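RNA-binding protein Unr (Drosophila melanogaster, PDB 4QQB) binds RNA through its canonical cold-shock domains, the first of which recognises the msl-2 3'-UTR, and regulates X-chromosome dosage compensation in both sexes. Local coordinates at residues Pro49-Glu53 and Ala65-Ile71. Residues are numbered along the deposited sequence; the frame is centred on the assembly and turned at random.
Sequences PVEFE and ASQVSKI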
loop_
_atom_site.group_PDB
_atom_site.type_symbol
_atom_site.label_atom_id
_atom_site.label_comp_id
_atom_site.label_asym_id
_atom_site.label_seq_id
_atom_site.Cartn_x
_atom_site.Cartn_y
_atom_site.Cartn_z
ATOM N N PRO E 49 23.925 13.390 19.890
ATOM C CA PRO E 49 25.028 13.008 19.014
ATOM C C PRO E 49 24.909 11.553 18.577
ATOM O O PRO E 49 24.495 10.704 19.377
ATOM C CB PRO E 49 26.253 13.212 19.905
ATOM C CG PRO E 49 25.757 12.934 21.287
ATOM C CD PRO E 49 24.278 13.222 21.313
ATOM N N VAL E 50 25.273 11.271 17.325
ATOM C CA VAL E 50 25.104 9.932 16.747
ATOM C C VAL E 50 26.274 9.467 15.878
ATOM O O VAL E 50 27.001 10.280 15.286
ATOM C CB VAL E 50 23.820 9.846 15.898
ATOM C CG1 VAL E 50 22.591 9.827 16.791
ATOM C CG2 VAL E 50 23.745 11.000 14.905
ATOM N N GLU E 51 26.424 8.141 15.817
ATOM C CA GLU E 51 27.419 7.468 14.982
ATOM C C GLU E 51 26.707 6.610 13.942
ATOM O O GLU E 51 25.714 5.940 14.242
ATOM C CB GLU E 51 28.332 6.587 15.838
ATOM C CG GLU E 51 29.559 6.063 15.103
ATOM C CD GLU E 51 30.541 5.357 16.020
ATOM O OE1 GLU E 51 31.766 5.467 15.777
ATOM O OE2 GLU E 51 30.089 4.700 16.986
ATOM N N PHE E 52 27.235 6.616 12.723
ATOM C CA PHE E 52 26.543 6.032 11.579
ATOM C C PHE E 52 27.505 5.829 10.418
ATOM O O PHE E 52 28.595 6.401 10.395
ATOM C CB PHE E 52 25.444 6.989 11.119
ATOM C CG PHE E 52 25.972 8.326 10.681
ATOM C CD1 PHE E 52 26.399 8.531 9.378
ATOM C CD2 PHE E 52 26.085 9.366 11.585
ATOM C CE1 PHE E 52 26.907 9.757 8.981
ATOM C CE2 PHE E 52 26.594 10.591 11.195
ATOM C CZ PHE E 52 27.004 10.788 9.891
ATOM N N GLU E 53 27.074 5.045 9.439
ATOM C CA GLU E 53 27.813 4.893 8.193
ATOM C C GLU E 53 27.062 5.634 7.094
ATOM O O GLU E 53 25.860 5.432 6.924
ATOM C CB GLU E 53 27.944 3.411 7.831
ATOM C CG GLU E 53 28.776 3.151 6.580
ATOM C CD GLU E 53 28.852 1.680 6.202
ATOM O OE1 GLU E 53 27.856 0.943 6.396
ATOM O OE2 GLU E 53 29.915 1.264 5.696
ATOM N N ALA E 65 22.202 7.992 5.645
ATOM C CA ALA E 65 22.974 7.537 6.786
ATOM C C ALA E 65 22.354 6.250 7.291
ATOM O O ALA E 65 21.158 6.203 7.585
ATOM C CB ALA E 65 22.961 8.587 7.876
ATOM N N SER E 66 23.179 5.214 7.403
ATOM C CA SER E 66 22.713 3.872 7.718
ATOM C C SER E 66 23.303 3.388 9.032
ATOM O O SER E 66 24.387 3.819 9.440
ATOM C CB SER E 66 23.120 2.916 6.598
ATOM O OG SER E 66 22.812 3.460 5.324
ATOM N N GLN E 67 22.583 2.482 9.685
ATOM C CA GLN E 67 23.046 1.882 10.927
ATOM C C GLN E 67 23.391 2.990 11.912
ATOM O O GLN E 67 24.547 3.179 12.289
ATOM C CB GLN E 67 24.260 0.987 10.649
ATOM C CG GLN E 67 24.391 -0.205 11.581
ATOM C CD GLN E 67 23.626 -1.416 11.085
ATOM O OE1 GLN E 67 24.216 -2.360 10.560
ATOM N NE2 GLN E 67 22.307 -1.387 11.233
ATOM N N VAL E 68 22.370 3.744 12.296
ATOM C CA VAL E 68 22.540 4.897 13.176
ATOM C C VAL E 68 22.314 4.486 14.628
ATOM O O VAL E 68 21.338 3.800 14.941
ATOM C CB VAL E 68 21.558 6.029 12.806
ATOM C CG1 VAL E 68 21.734 7.222 13.732
ATOM C CG2 VAL E 68 21.758 6.456 11.361
ATOM N N SER E 69 23.227 4.904 15.503
ATOM C CA SER E 69 23.071 4.737 16.951
ATOM C C SER E 69 23.550 5.998 17.653
ATOM O O SER E 69 24.300 6.786 17.071
ATOM C CB SER E 69 23.865 3.529 17.452
ATOM O OG SER E 69 25.257 3.700 17.230
ATOM N N LYS E 70 23.113 6.184 18.898
ATOM C CA LYS E 70 23.545 7.325 19.712
ATOM C C LYS E 70 24.700 6.915 20.625
ATOM O O LYS E 70 24.947 5.725 20.826
ATOM C CB LYS E 70 22.378 7.909 20.535
ATOM C CG LYS E 70 21.896 7.060 21.713
ATOM C CD LYS E 70 20.610 6.298 21.412
ATOM C CE LYS E 70 20.363 5.160 22.399
ATOM N NZ LYS E 70 19.906 5.625 23.742
ATOM N N ILE E 71 25.413 7.907 21.155
ATOM C CA ILE E 71 26.411 7.687 22.215
ATOM C C ILE E 71 26.271 8.798 23.260
ATOM O O ILE E 71 27.104 9.699 23.356
ATOM C CB ILE E 71 27.871 7.554 21.682
ATOM C CG1 ILE E 71 28.024 8.103 20.250
ATOM C CG2 ILE E 71 28.314 6.093 21.716
ATOM C CD1 ILE E 71 28.007 9.611 20.145
#
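Val68 sends its two methyl groups to two different neighbours on the facing strand: CG1 meets Val50 CB at 4.0 Å, and CG2 lies 3.7 Å from Phe52 CB. The branched valine thus fills the interval between Val50 and the aromatic residue. With chi1 at 61°, the Phe52 ring is carried over towards the start of the 65-71 segment, where Ala65 CB approaches CD1 obliquely at 3.8 Å; a single methyl suits the limited room beside a bulky ring. Ile21 and Leu30, from strands 18-23 and 29-33, add to this buried layer. Lys70 CB packs by Val50 CG1, while its bent chain leads NZ away to Asn40 OD1.

The backbones run antiparallel. Glu51 and Ser69 form a reciprocal hydrogen-bonded pair, 2.8 Å from Glu51 N to Ser69 O and 3.0 Å from Ser69 N to Glu51 O. Glu53 and Ser66 form a second such pair. Between them Phe52 alone faces both Gln67 and Val68, a beta bulge; Gln67, with its positive phi of 54°, turns the corner. At the far end Ile71 N reaches Pro49 O only weakly, while Ile71 CD1 rests against the proline ring.

Ser66 OG hydrogen-bonds to Thr55 OG1, and the glutamates extend their carboxylates away from the backbone. This hairpin of the cold-shock OB barrel is therefore largely apolar on the Val50 face, polar on the Glu51 face, joined by backbone bonds that do not depend on side-chain charge.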